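Local coordinates for glutamine synthetase (Helicobacter pylori, PDB 5ZLI), which belongs to the bacterial glutamine synthetase family and assembles as a dodecamer of identical subunits, each joining a beta-grasp domain to a catalytic domain, at residues V24-R30 against V93-C99; I86-S90 against Y250-V255; L312-R316 against I341-S345; N347-A351 against I404-K408. All blocks are in the same frame, centred on the assembly; numbering follows the deposited sequence.

Contact 1. Residues V24-R30 against V93-C99; sequences VEFVDFR and VSVVVFC
Val-27 and Val-97 meet on the densely filled face of two parallel strands, Val-27 CG1 lying 3.5 Å from Val-97 CG1. With CG1 anti to its backbone N (chi1 -178°), Val-27 directs this methyl along the strand, while its CG2 faces Val-95 CG1. Farther on, Cys-99 SG reaches Phe-29 CB at 3.6 Å and approaches the ring obliquely, a sulfur-aromatic contact. Leu-48 and helix 9-20 help to cover this face.

The reverse face, also buried, carries a charged pair. Arg-30 holds Asp-28 side-on, NE (2.8 Å) and NH2 both bonding to OD2 from within the guanidinium plane, and Val-96 CG2 sits over the centre of that plane. Such double gripping fixes the rotation of the guanidinium.

Packing relaxes in the loop residues just ahead of the strands. There Val-93 O accepts from both Glu-25 N (2.9 Å) and Phe-26 N (3.2 Å), Val-93 is partly exposed, and the Glu-25 carboxylate turns to Lys-208 of a second subunit. Beyond Phe-26 the backbone bonds become regular, with Asp-28 N to Val-95 O at 2.9 Å and nearly straight (179°). This is the parallel strand pairing, flanked by a helix, of a beta-grasp domain.

Contact 2. Residues I86-S90 against Y250-V255; sequences IDPFS and YVVKMV
Asp-87 OD2 is gripped from two quarters, by the hydroxyl of Tyr-250 and by Arg-30 NH2 through a salt bridge. Tyr-250 OH donates to it, although the modelled OH to OD2 length of 2.3 Å is doubtful at this resolution. The carboxylate is rotated 63° from the phenol ring and meets it at the edge, and the guanidinium of Arg-30 makes a cation-pi contact with the same ring. The other carboxylate oxygen, Asp-87 OD1, takes a weak bond from Phe-89 N at 3.4 Å.

Phe-89 supplies the apolar half. Its edge is turned to the face of Tyr-250 in an offset edge-to-face pair, centroids 5.4 Å apart and planes at 89°. Met-254 CB rests over one face of the Phe-89 ring, 3.5 Å from the centroid, and Pro-88 CG lies over the opposite face. Two successive bends, at chi2 and chi3, fold the Met-254 chain back, carrying CE to 3.5 Å from Phe-89 CB. Val-255 CG2 closes on the ring edge at CE1, 3.6 Å away.

This interface between beta-grasp and catalytic domains joins Asp-87 and the loop that follows it to helix 238-258, with helix 200-212 touching Pro-88 and Val-251, and Met-200 and Pro-194 of a second subunit packing alongside.

Contact 3. Residues L312-R316 against I341-S345; sequences LRHAR and ILTYS
Leu-342 presses on Ala-315 from the centre of an inverse gamma turn in a weakly bonded strand, and the helical segment facing it is also broken. Within the turn, Thr-343 N reaches back to Ile-341 O in a weak bond of 3.2 Å. On the facing side, the helical path breaks at His-314, which ends helix 302-313 and stands at the N-cap position of helix 315-322. Leu-312 therefore belongs to one helix and Ala-315 to the next, yet both point their CB atoms at the strand.

The forked end of Leu-342 meets the Ala-315 methyl with both branches, CD1 at 3.6 Å and CD2 at 3.7 Å from Ala-315 CB. The aliphatic part of Arg-316 borders the CD1 branch, CG standing 4.1 Å from Leu-342 CD1, while its guanidinium goes on to a salt bridge with Glu-432. In the catalytic domain of glutamine synthetase this is helix-on-sheet packing, the broken helix pair lying against strand 341-346, whose neighbour 351-355 contributes Val-353 beside Leu-312.

Leu-312 divides its two methyls between separate partners. CD2 settles by the turn itself, 3.7 Å from Leu-342 O, and CD1 lies 4.1 Å from Tyr-344 CD1, the two side chains crossing at about a right angle. With CG set between the backbone N and the carbonyl carbon (chi1 56°), Tyr-344 brings its ring beside Leu-312, and its hydroxyl bonds to Gly-399 O.

Contact 4. Residues N347-A351 against I404-K408; sequences NNRSA and INLFK
Asn-348 and Ile-404 make the clearest polar link here: Asn-348 ND2 donates to Ile-404 O at 3.0 Å, with an angle of 162° at the hydrogen. The acceptor lies close to the amide plane, and CG set anti to the backbone N (chi1 -161°) extends the amide toward it. The amide's other end turns inward, OD1 accepting from Ser-350 N in a probable Asx turn, though the place of OD1 is less sure. A second polar link, Leu-406 N to Ser-350 OG at 3.2 Å, is weak, and the hydroxyl position is itself uncertain.

Van der Waals contacts flank these bonds. Leu-406 spreads its methyls along the loop, CD1 lying beside the amide, 3.6 Å from Asn-348 ND2, and CD2 resting 3.7 Å from Ala-351 CA. Ser-350 CB lies over a face of the Phe-407 ring, 4.0 Å from its centroid and 17° off the normal, a CH-pi contact.

The charged group serves another subunit: Arg-349 has its CB turned away from 404-408, and NH1 forms a salt bridge with Asp-74 of that subunit, whose Ile-70 also packs on Ser-350 and Phe-407. The loop between strands 341-346 and 351-355, probably shaped by the Asx turn, is docked on residues 404-407 where the catalytic domain meets a neighbour's beta-grasp domain, the type of interface at which bacterial glutamine synthetases build their active sites.

The four contacts fall into two pairs on opposite sides of the chain's centre. Contacts 1 and 2, centres 13 Å apart, share a sheet: Ser-94 O lies 2.7 Å from Asp-87 N, probably a hydrogen bond, and both contacts touch the same second subunit. Contact 2 then carries the beta-grasp sheet over to the catalytic domain. Contacts 3 and 4, also 13 Å apart, adjoin within that domain, Ile-341 CB packing on Leu-406 CD2 at 3.6 Å. Between the pairs the shortest gap, contact 2 to contact 4, is about 20 Å between nearest atoms. Contact 4 faces a different subunit from contacts 1 and 2, whereas contact 3 touches none.

Contact 1. Residues V24-R30 against V93-C99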
loop_
_atom_site.group_PDB
_atom_site.type_symbol
_atom_site.label_atom_id
_atom_site.label_comp_id
_atom_site.label_asym_id
_atom_site.label_seq_id
_atom_site.Cartn_x
_atom_site.Cartn_y
_atom_site.Cartn_z
ATOM N N VAL B 24 12.040 52.033 4.004
ATOM C CA VAL B 24 12.966 50.984 3.591
ATOM C C VAL B 24 13.723 50.521 4.825
ATOM O O VAL B 24 14.259 51.324 5.604
ATOM C CB VAL B 24 13.937 51.488 2.508
ATOM C CG1 VAL B 24 15.147 50.587 2.414
ATOM C CG2 VAL B 24 13.290 51.453 1.192
ATOM N N GLU B 25 13.778 49.224 5.001
ATOM C CA GLU B 25 14.419 48.698 6.170
ATOM C C GLU B 25 15.674 47.937 5.853
ATOM O O GLU B 25 16.421 47.635 6.781
ATOM C CB GLU B 25 13.443 47.834 6.947
ATOM C CG GLU B 25 12.160 48.574 7.183
ATOM C CD GLU B 25 11.454 48.041 8.401
ATOM O OE1 GLU B 25 11.270 46.807 8.427
ATOM O OE2 GLU B 25 11.122 48.829 9.329
ATOM N N PHE B 26 15.914 47.604 4.583
ATOM C CA PHE B 26 17.129 46.910 4.189
ATOM C C PHE B 26 17.578 47.446 2.842
ATOM O O PHE B 26 16.754 47.715 1.962
ATOM C CB PHE B 26 16.907 45.392 4.150
ATOM C CG PHE B 26 16.653 44.824 5.501
ATOM C CD1 PHE B 26 15.362 44.778 6.017
ATOM C CD2 PHE B 26 17.703 44.431 6.305
ATOM C CE1 PHE B 26 15.128 44.316 7.309
ATOM C CE2 PHE B 26 17.481 43.962 7.581
ATOM C CZ PHE B 26 16.189 43.900 8.086
ATOM N N VAL B 27 18.889 47.583 2.676
ATOM C CA VAL B 27 19.461 47.984 1.402
ATOM C C VAL B 27 20.236 46.783 0.866
ATOM O O VAL B 27 21.168 46.282 1.515
ATOM C CB VAL B 27 20.350 49.234 1.544
ATOM C CG1 VAL B 27 20.912 49.671 0.202
ATOM C CG2 VAL B 27 19.574 50.378 2.146
ATOM N N ASP B 28 19.870 46.349 -0.333
ATOM C CA ASP B 28 20.343 45.106 -0.930
ATOM C C ASP B 28 21.365 45.501 -1.998
ATOM O O ASP B 28 21.019 45.810 -3.140
ATOM C CB ASP B 28 19.157 44.307 -1.515
ATOM C CG ASP B 28 19.429 42.802 -1.600
ATOM O OD1 ASP B 28 20.332 42.317 -0.872
ATOM O OD2 ASP B 28 18.721 42.102 -2.371
ATOM N N PHE B 29 22.639 45.516 -1.615
ATOM C CA PHE B 29 23.685 45.895 -2.552
ATOM C C PHE B 29 23.933 44.711 -3.456
ATOM O O PHE B 29 24.346 43.652 -2.980
ATOM C CB PHE B 29 24.967 46.275 -1.825
ATOM C CG PHE B 29 24.794 47.387 -0.865
ATOM C CD1 PHE B 29 24.399 48.624 -1.313
ATOM C CD2 PHE B 29 25.060 47.223 0.472
ATOM C CE1 PHE B 29 24.225 49.694 -0.437
ATOM C CE2 PHE B 29 24.903 48.284 1.356
ATOM C CZ PHE B 29 24.478 49.524 0.903
ATOM N N ARG B 30 23.744 44.890 -4.755
ATOM C CA ARG B 30 23.891 43.774 -5.668
ATOM C C ARG B 30 25.017 44.007 -6.666
ATOM O O ARG B 30 25.279 45.143 -7.087
ATOM C CB ARG B 30 22.597 43.499 -6.364
ATOM C CG ARG B 30 21.589 43.041 -5.382
ATOM C CD ARG B 30 20.490 42.280 -6.043
ATOM N NE ARG B 30 19.505 41.943 -5.037
ATOM C CZ ARG B 30 18.304 41.490 -5.326
ATOM N NH1 ARG B 30 17.974 41.347 -6.599
ATOM N NH2 ARG B 30 17.443 41.202 -4.349
ATOM N N VAL B 93 10.524 45.718 3.502
ATOM C CA VAL B 93 10.854 46.585 2.370
ATOM C C VAL B 93 12.364 46.712 2.185
ATOM O O VAL B 93 13.101 47.089 3.106
ATOM C CB VAL B 93 10.174 47.960 2.535
ATOM C CG1 VAL B 93 10.733 48.973 1.543
ATOM C CG2 VAL B 93 8.667 47.846 2.325
ATOM N N SER B 94 12.819 46.470 0.956
ATOM C CA SER B 94 14.231 46.489 0.619
ATOM C C SER B 94 14.399 47.247 -0.676
ATOM O O SER B 94 13.595 47.083 -1.598
ATOM C CB SER B 94 14.801 45.074 0.409
ATOM O OG SER B 94 14.390 44.166 1.423
ATOM N N VAL B 95 15.451 48.048 -0.771
ATOM C CA VAL B 95 15.773 48.697 -2.030
ATOM C C VAL B 95 17.058 48.084 -2.550
ATOM O O VAL B 95 18.051 47.980 -1.824
ATOM C CB VAL B 95 15.868 50.228 -1.906
ATOM C CG1 VAL B 95 16.844 50.636 -0.824
ATOM C CG2 VAL B 95 16.230 50.824 -3.255
ATOM N N VAL B 96 17.047 47.716 -3.770
ATOM C CA VAL B 96 18.219 47.118 -4.373
ATOM C C VAL B 96 19.013 48.228 -5.029
ATOM O O VAL B 96 18.446 49.163 -5.610
ATOM C CB VAL B 96 17.827 46.018 -5.375
ATOM C CG1 VAL B 96 19.055 45.426 -6.033
ATOM C CG2 VAL B 96 17.030 44.919 -4.679
ATOM N N VAL B 97 20.328 48.167 -4.876
ATOM C CA VAL B 97 21.219 49.162 -5.447
ATOM C C VAL B 97 22.408 48.436 -6.047
ATOM O O VAL B 97 22.897 47.457 -5.474
ATOM C CB VAL B 97 21.651 50.207 -4.408
ATOM C CG1 VAL B 97 21.976 49.510 -3.131
ATOM C CG2 VAL B 97 22.831 51.048 -4.943
ATOM N N PHE B 98 22.787 48.841 -7.259
ATOM C CA PHE B 98 23.906 48.241 -7.966
ATOM C C PHE B 98 25.246 48.643 -7.352
ATOM O O PHE B 98 25.356 49.628 -6.625
ATOM C CB PHE B 98 23.884 48.619 -9.449
ATOM C CG PHE B 98 22.794 47.956 -10.244
ATOM C CD1 PHE B 98 23.022 46.712 -10.842
ATOM C CD2 PHE B 98 21.554 48.574 -10.431
ATOM C CE1 PHE B 98 22.037 46.095 -11.610
ATOM C CE2 PHE B 98 20.548 47.955 -11.194
ATOM C CZ PHE B 98 20.798 46.719 -11.781
ATOM N N CYS B 99 26.263 47.822 -7.626
ATOM C CA CYS B 99 27.611 48.065 -7.135
ATOM C C CYS B 99 28.655 47.554 -8.125
ATOM O O CYS B 99 28.395 46.662 -8.935
ATOM C CB CYS B 99 27.816 47.421 -5.760
ATOM S SG CYS B 99 26.684 48.065 -4.497
#

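Contact 2. Residues I86-S90 against Y250-V255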
loop_
_atom_site.group_PDB
_atom_site.type_symbol
_atom_site.label_atom_id
_atom_site.label_comp_id
_atom_site.label_asym_id
_atom_site.label_seq_id
_atom_site.Cartn_x
_atom_site.Cartn_y
_atom_site.Cartn_z
ATOM N N ILE B 86 12.908 49.412 -5.403
ATOM C CA ILE B 86 12.399 48.633 -4.280
ATOM C C ILE B 86 12.106 47.209 -4.731
ATOM O O ILE B 86 11.339 46.987 -5.678
ATOM C CB ILE B 86 11.145 49.290 -3.693
ATOM C CG1 ILE B 86 11.525 50.591 -2.981
ATOM C CG2 ILE B 86 10.420 48.319 -2.824
ATOM C CD1 ILE B 86 10.348 51.326 -2.306
ATOM N N ASP B 87 12.680 46.239 -4.030
ATOM C CA ASP B 87 12.427 44.840 -4.349
ATOM C C ASP B 87 11.002 44.462 -3.959
ATOM O O ASP B 87 10.659 44.519 -2.763
ATOM C CB ASP B 87 13.467 43.985 -3.636
ATOM C CG ASP B 87 13.511 42.564 -4.144
ATOM O OD1 ASP B 87 12.675 42.212 -4.988
ATOM O OD2 ASP B 87 14.449 41.823 -3.767
ATOM N N PRO B 88 10.148 44.058 -4.912
ATOM C CA PRO B 88 8.752 43.737 -4.556
ATOM C C PRO B 88 8.621 42.454 -3.774
ATOM O O PRO B 88 7.681 42.326 -2.978
ATOM C CB PRO B 88 8.054 43.627 -5.913
ATOM C CG PRO B 88 9.126 43.190 -6.826
ATOM C CD PRO B 88 10.396 43.868 -6.350
ATOM N N PHE B 89 9.569 41.525 -3.928
ATOM C CA PHE B 89 9.388 40.188 -3.386
ATOM C C PHE B 89 9.654 40.142 -1.896
ATOM O O PHE B 89 8.868 39.539 -1.161
ATOM C CB PHE B 89 10.319 39.200 -4.080
ATOM C CG PHE B 89 10.206 39.204 -5.556
ATOM C CD1 PHE B 89 9.038 38.766 -6.162
ATOM C CD2 PHE B 89 11.266 39.620 -6.349
ATOM C CE1 PHE B 89 8.911 38.757 -7.548
ATOM C CE2 PHE B 89 11.158 39.622 -7.730
ATOM C CZ PHE B 89 9.973 39.191 -8.333
ATOM N N SER B 90 10.710 40.814 -1.431
ATOM C CA SER B 90 11.093 40.713 -0.027
ATOM C C SER B 90 9.932 41.099 0.881
ATOM O O SER B 90 9.202 42.060 0.618
ATOM C CB SER B 90 12.314 41.583 0.281
ATOM O OG SER B 90 12.101 42.908 -0.146
ATOM N N TYR B 250 16.214 38.106 -12.647
ATOM C CA TYR B 250 15.715 38.007 -11.281
ATOM C C TYR B 250 14.189 38.043 -11.227
ATOM O O TYR B 250 13.573 37.313 -10.449
ATOM C CB TYR B 250 16.319 39.166 -10.486
ATOM C CG TYR B 250 15.826 39.360 -9.088
ATOM C CD1 TYR B 250 15.967 38.371 -8.127
ATOM C CD2 TYR B 250 15.247 40.579 -8.703
ATOM C CE1 TYR B 250 15.525 38.569 -6.813
ATOM C CE2 TYR B 250 14.793 40.785 -7.382
ATOM C CZ TYR B 250 14.941 39.773 -6.453
ATOM O OH TYR B 250 14.509 39.963 -5.172
ATOM N N VAL B 251 13.556 38.881 -12.055
ATOM C CA VAL B 251 12.123 39.112 -11.911
ATOM C C VAL B 251 11.336 37.911 -12.382
ATOM O O VAL B 251 10.291 37.580 -11.821
ATOM C CB VAL B 251 11.692 40.399 -12.634
ATOM C CG1 VAL B 251 10.193 40.512 -12.649
ATOM C CG2 VAL B 251 12.264 41.609 -11.930
ATOM N N VAL B 252 11.727 37.333 -13.501
ATOM C CA VAL B 252 11.015 36.153 -13.945
ATOM C C VAL B 252 11.333 34.968 -13.029
ATOM O O VAL B 252 10.428 34.218 -12.650
ATOM C CB VAL B 252 11.284 35.884 -15.435
ATOM C CG1 VAL B 252 11.468 37.195 -16.182
ATOM C CG2 VAL B 252 12.459 35.061 -15.601
ATOM N N LYS B 253 12.589 34.818 -12.594
ATOM C CA LYS B 253 12.928 33.674 -11.744
ATOM C C LYS B 253 12.108 33.684 -10.463
ATOM O O LYS B 253 11.620 32.642 -9.996
ATOM C CB LYS B 253 14.415 33.663 -11.384
ATOM C CG LYS B 253 15.243 32.654 -12.215
ATOM C CD LYS B 253 16.739 32.814 -11.971
ATOM C CE LYS B 253 17.285 34.074 -12.538
ATOM N NZ LYS B 253 18.751 33.987 -12.608
ATOM N N MET B 254 11.904 34.867 -9.924
ATOM C CA MET B 254 11.236 35.022 -8.664
ATOM C C MET B 254 9.734 34.982 -8.819
ATOM O O MET B 254 9.025 34.763 -7.829
ATOM C CB MET B 254 11.706 36.310 -8.056
ATOM C CG MET B 254 13.044 36.169 -7.412
ATOM S SD MET B 254 12.868 35.143 -5.979
ATOM C CE MET B 254 12.207 36.360 -4.850
ATOM N N VAL B 255 9.232 35.338 -10.004
ATOM C CA VAL B 255 7.795 35.294 -10.261
ATOM C C VAL B 255 7.367 33.898 -10.631
ATOM O O VAL B 255 6.355 33.405 -10.128
ATOM C CB VAL B 255 7.393 36.323 -11.326
ATOM C CG1 VAL B 255 6.018 35.992 -11.908
ATOM C CG2 VAL B 255 7.388 37.695 -10.690
#

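Contact 3. Residues L312-R316 against I341-S345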
loop_
_atom_site.group_PDB
_atom_site.type_symbol
_atom_site.label_atom_id
_atom_site.label_comp_id
_atom_site.label_asym_id
_atom_site.label_seq_id
_atom_site.Cartn_x
_atom_site.Cartn_y
_atom_site.Cartn_z
ATOM N N LEU B 312 31.863 40.310 -37.135
ATOM C CA LEU B 312 31.980 39.034 -37.845
ATOM C C LEU B 312 33.407 38.496 -37.840
ATOM O O LEU B 312 33.597 37.274 -37.834
ATOM C CB LEU B 312 31.465 39.155 -39.288
ATOM C CG LEU B 312 29.934 39.167 -39.401
ATOM C CD1 LEU B 312 29.453 39.419 -40.830
ATOM C CD2 LEU B 312 29.320 37.866 -38.812
ATOM N N ARG B 313 34.418 39.378 -37.906
ATOM C CA ARG B 313 35.810 38.927 -37.969
ATOM C C ARG B 313 36.209 38.237 -36.687
ATOM O O ARG B 313 36.774 37.135 -36.708
ATOM C CB ARG B 313 36.766 40.097 -38.204
ATOM C CG ARG B 313 38.237 39.679 -38.188
ATOM C CD ARG B 313 38.680 38.988 -39.487
ATOM N NE ARG B 313 38.538 39.885 -40.637
ATOM C CZ ARG B 313 39.401 40.844 -40.956
ATOM N NH1 ARG B 313 40.492 41.040 -40.227
ATOM N NH2 ARG B 313 39.171 41.609 -42.007
ATOM N N HIS B 314 35.888 38.861 -35.560
ATOM C CA HIS B 314 36.248 38.333 -34.261
ATOM C C HIS B 314 35.193 37.367 -33.740
ATOM O O HIS B 314 35.324 36.873 -32.609
ATOM C CB HIS B 314 36.438 39.480 -33.261
ATOM C CG HIS B 314 37.329 40.569 -33.757
ATOM N ND1 HIS B 314 38.656 40.356 -34.073
ATOM C CD2 HIS B 314 37.109 41.894 -33.928
ATOM C CE1 HIS B 314 39.201 41.494 -34.464
ATOM N NE2 HIS B 314 38.284 42.444 -34.386
ATOM N N ALA B 315 34.185 37.054 -34.562
ATOM C CA ALA B 315 33.014 36.328 -34.092
ATOM C C ALA B 315 33.387 35.052 -33.343
ATOM O O ALA B 315 32.982 34.861 -32.193
ATOM C CB ALA B 315 32.114 36.016 -35.282
ATOM N N ARG B 316 34.178 34.172 -33.966
ATOM C CA ARG B 316 34.484 32.890 -33.330
ATOM C C ARG B 316 35.139 33.072 -31.964
ATOM O O ARG B 316 34.926 32.260 -31.064
ATOM C CB ARG B 316 35.330 31.996 -34.249
ATOM C CG ARG B 316 34.629 31.724 -35.549
ATOM C CD ARG B 316 34.684 30.270 -35.953
ATOM N NE ARG B 316 35.865 29.521 -35.531
ATOM C CZ ARG B 316 35.905 28.186 -35.480
ATOM N NH1 ARG B 316 34.842 27.473 -35.827
ATOM N NH2 ARG B 316 37.001 27.557 -35.095
ATOM N N ILE B 341 25.959 29.759 -39.061
ATOM C CA ILE B 341 26.673 30.365 -40.184
ATOM C C ILE B 341 26.772 31.870 -39.934
ATOM O O ILE B 341 25.761 32.524 -39.657
ATOM C CB ILE B 341 25.955 30.105 -41.526
ATOM C CG1 ILE B 341 25.651 28.619 -41.740
ATOM C CG2 ILE B 341 26.801 30.614 -42.691
ATOM C CD1 ILE B 341 26.851 27.763 -41.970
ATOM N N LEU B 342 27.982 32.419 -40.082
ATOM C CA LEU B 342 28.276 33.808 -39.714
ATOM C C LEU B 342 28.134 34.744 -40.917
ATOM O O LEU B 342 29.107 35.260 -41.469
ATOM C CB LEU B 342 29.677 33.897 -39.122
ATOM C CG LEU B 342 29.925 33.326 -37.739
ATOM C CD1 LEU B 342 31.424 33.261 -37.492
ATOM C CD2 LEU B 342 29.232 34.224 -36.726
ATOM N N THR B 343 26.889 35.047 -41.268
ATOM C CA THR B 343 26.620 36.020 -42.317
ATOM C C THR B 343 25.438 36.879 -41.890
ATOM O O THR B 343 24.804 36.637 -40.863
ATOM C CB THR B 343 26.366 35.342 -43.673
ATOM O OG1 THR B 343 27.148 34.144 -43.767
ATOM C CG2 THR B 343 26.785 36.269 -44.803
ATOM N N TYR B 344 25.149 37.900 -42.677
ATOM C CA TYR B 344 24.033 38.798 -42.426
ATOM C C TYR B 344 23.010 38.677 -43.551
ATOM O O TYR B 344 23.342 38.285 -44.674
ATOM C CB TYR B 344 24.545 40.262 -42.280
ATOM C CG TYR B 344 25.372 40.762 -43.490
ATOM C CD1 TYR B 344 26.692 40.330 -43.690
ATOM C CD2 TYR B 344 24.830 41.640 -44.438
ATOM C CE1 TYR B 344 27.437 40.758 -44.786
ATOM C CE2 TYR B 344 25.575 42.066 -45.536
ATOM C CZ TYR B 344 26.874 41.626 -45.699
ATOM O OH TYR B 344 27.617 42.046 -46.781
ATOM N N SER B 345 21.754 38.993 -43.235
ATOM C CA SER B 345 20.698 39.034 -44.241
ATOM C C SER B 345 19.474 39.700 -43.639
ATOM O O SER B 345 19.193 39.538 -42.452
ATOM C CB SER B 345 20.338 37.639 -44.765
ATOM O OG SER B 345 21.406 37.124 -45.531
#

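Contact 4. Residues N347-A351 against I404-K408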
loop_
_atom_site.group_PDB
_atom_site.type_symbol
_atom_site.label_atom_id
_atom_site.label_comp_id
_atom_site.label_asym_id
_atom_site.label_seq_id
_atom_site.Cartn_x
_atom_site.Cartn_y
_atom_site.Cartn_z
ATOM N N ASN B 347 15.635 39.973 -42.905
ATOM C CA ASN B 347 14.513 39.059 -42.760
ATOM C C ASN B 347 14.952 37.591 -42.694
ATOM O O ASN B 347 14.206 36.694 -43.096
ATOM C CB ASN B 347 13.536 39.261 -43.916
ATOM C CG ASN B 347 13.390 40.703 -44.285
ATOM O OD1 ASN B 347 13.139 41.552 -43.428
ATOM N ND2 ASN B 347 13.673 41.017 -45.550
ATOM N N ASN B 348 16.167 37.308 -42.229
ATOM C CA ASN B 348 16.693 35.952 -42.262
ATOM C C ASN B 348 17.033 35.478 -40.854
ATOM O O ASN B 348 17.928 36.027 -40.207
ATOM C CB ASN B 348 17.914 35.903 -43.170
ATOM C CG ASN B 348 18.262 34.507 -43.627
ATOM O OD1 ASN B 348 18.130 33.538 -42.884
ATOM N ND2 ASN B 348 18.722 34.401 -44.871
ATOM N N ARG B 349 16.355 34.427 -40.397
ATOM C CA ARG B 349 16.600 33.869 -39.071
ATOM C C ARG B 349 17.513 32.661 -39.092
ATOM O O ARG B 349 17.741 32.062 -38.036
ATOM C CB ARG B 349 15.281 33.510 -38.369
ATOM C CG ARG B 349 14.417 34.701 -38.184
ATOM C CD ARG B 349 13.459 34.467 -37.076
ATOM N NE ARG B 349 13.033 35.716 -36.453
ATOM C CZ ARG B 349 12.332 36.685 -37.031
ATOM N NH1 ARG B 349 11.963 36.583 -38.294
ATOM N NH2 ARG B 349 12.005 37.772 -36.329
ATOM N N SER B 350 18.041 32.298 -40.261
ATOM C CA SER B 350 19.145 31.361 -40.343
ATOM C C SER B 350 20.509 32.040 -40.210
ATOM O O SER B 350 21.510 31.352 -39.952
ATOM C CB SER B 350 19.058 30.596 -41.662
ATOM O OG SER B 350 19.015 31.495 -42.750
ATOM N N ALA B 351 20.573 33.362 -40.335
ATOM C CA ALA B 351 21.839 34.076 -40.307
ATOM C C ALA B 351 22.266 34.443 -38.886
ATOM O O ALA B 351 21.444 34.521 -37.966
ATOM C CB ALA B 351 21.751 35.331 -41.172
ATOM N N ILE B 404 19.919 33.007 -48.569
ATOM C CA ILE B 404 19.478 31.626 -48.711
ATOM C C ILE B 404 18.964 31.110 -47.358
ATOM O O ILE B 404 18.994 31.801 -46.335
ATOM C CB ILE B 404 20.576 30.694 -49.283
ATOM C CG1 ILE B 404 21.894 30.814 -48.498
ATOM C CG2 ILE B 404 20.765 30.937 -50.784
ATOM C CD1 ILE B 404 22.171 29.617 -47.597
ATOM N N ASN B 405 18.404 29.904 -47.394
ATOM C CA ASN B 405 18.135 29.128 -46.184
ATOM C C ASN B 405 19.459 28.540 -45.709
ATOM O O ASN B 405 19.940 27.535 -46.247
ATOM C CB ASN B 405 17.097 28.050 -46.479
ATOM C CG ASN B 405 16.729 27.236 -45.267
ATOM O OD1 ASN B 405 17.433 27.234 -44.263
ATOM N ND2 ASN B 405 15.598 26.542 -45.351
ATOM N N LEU B 406 20.049 29.151 -44.683
ATOM C CA LEU B 406 21.408 28.770 -44.326
ATOM C C LEU B 406 21.480 27.340 -43.795
ATOM O O LEU B 406 22.474 26.646 -44.037
ATOM C CB LEU B 406 21.976 29.774 -43.323
ATOM C CG LEU B 406 22.461 31.105 -43.928
ATOM C CD1 LEU B 406 21.383 31.953 -44.542
ATOM C CD2 LEU B 406 23.219 31.905 -42.908
ATOM N N PHE B 407 20.423 26.855 -43.133
ATOM C CA PHE B 407 20.390 25.473 -42.654
ATOM C C PHE B 407 20.267 24.427 -43.762
ATOM O O PHE B 407 20.357 23.229 -43.460
ATOM C CB PHE B 407 19.246 25.287 -41.656
ATOM C CG PHE B 407 19.238 26.302 -40.545
ATOM C CD1 PHE B 407 20.409 26.623 -39.864
ATOM C CD2 PHE B 407 18.065 26.957 -40.191
ATOM C CE1 PHE B 407 20.401 27.571 -38.827
ATOM C CE2 PHE B 407 18.055 27.917 -39.166
ATOM C CZ PHE B 407 19.225 28.218 -38.486
ATOM N N LYS B 408 20.067 24.832 -45.022
ATOM C CA LYS B 408 19.983 23.885 -46.128
ATOM C C LYS B 408 21.342 23.564 -46.756
ATOM O O LYS B 408 21.428 22.608 -47.536
ATOM C CB LYS B 408 19.009 24.411 -47.201
#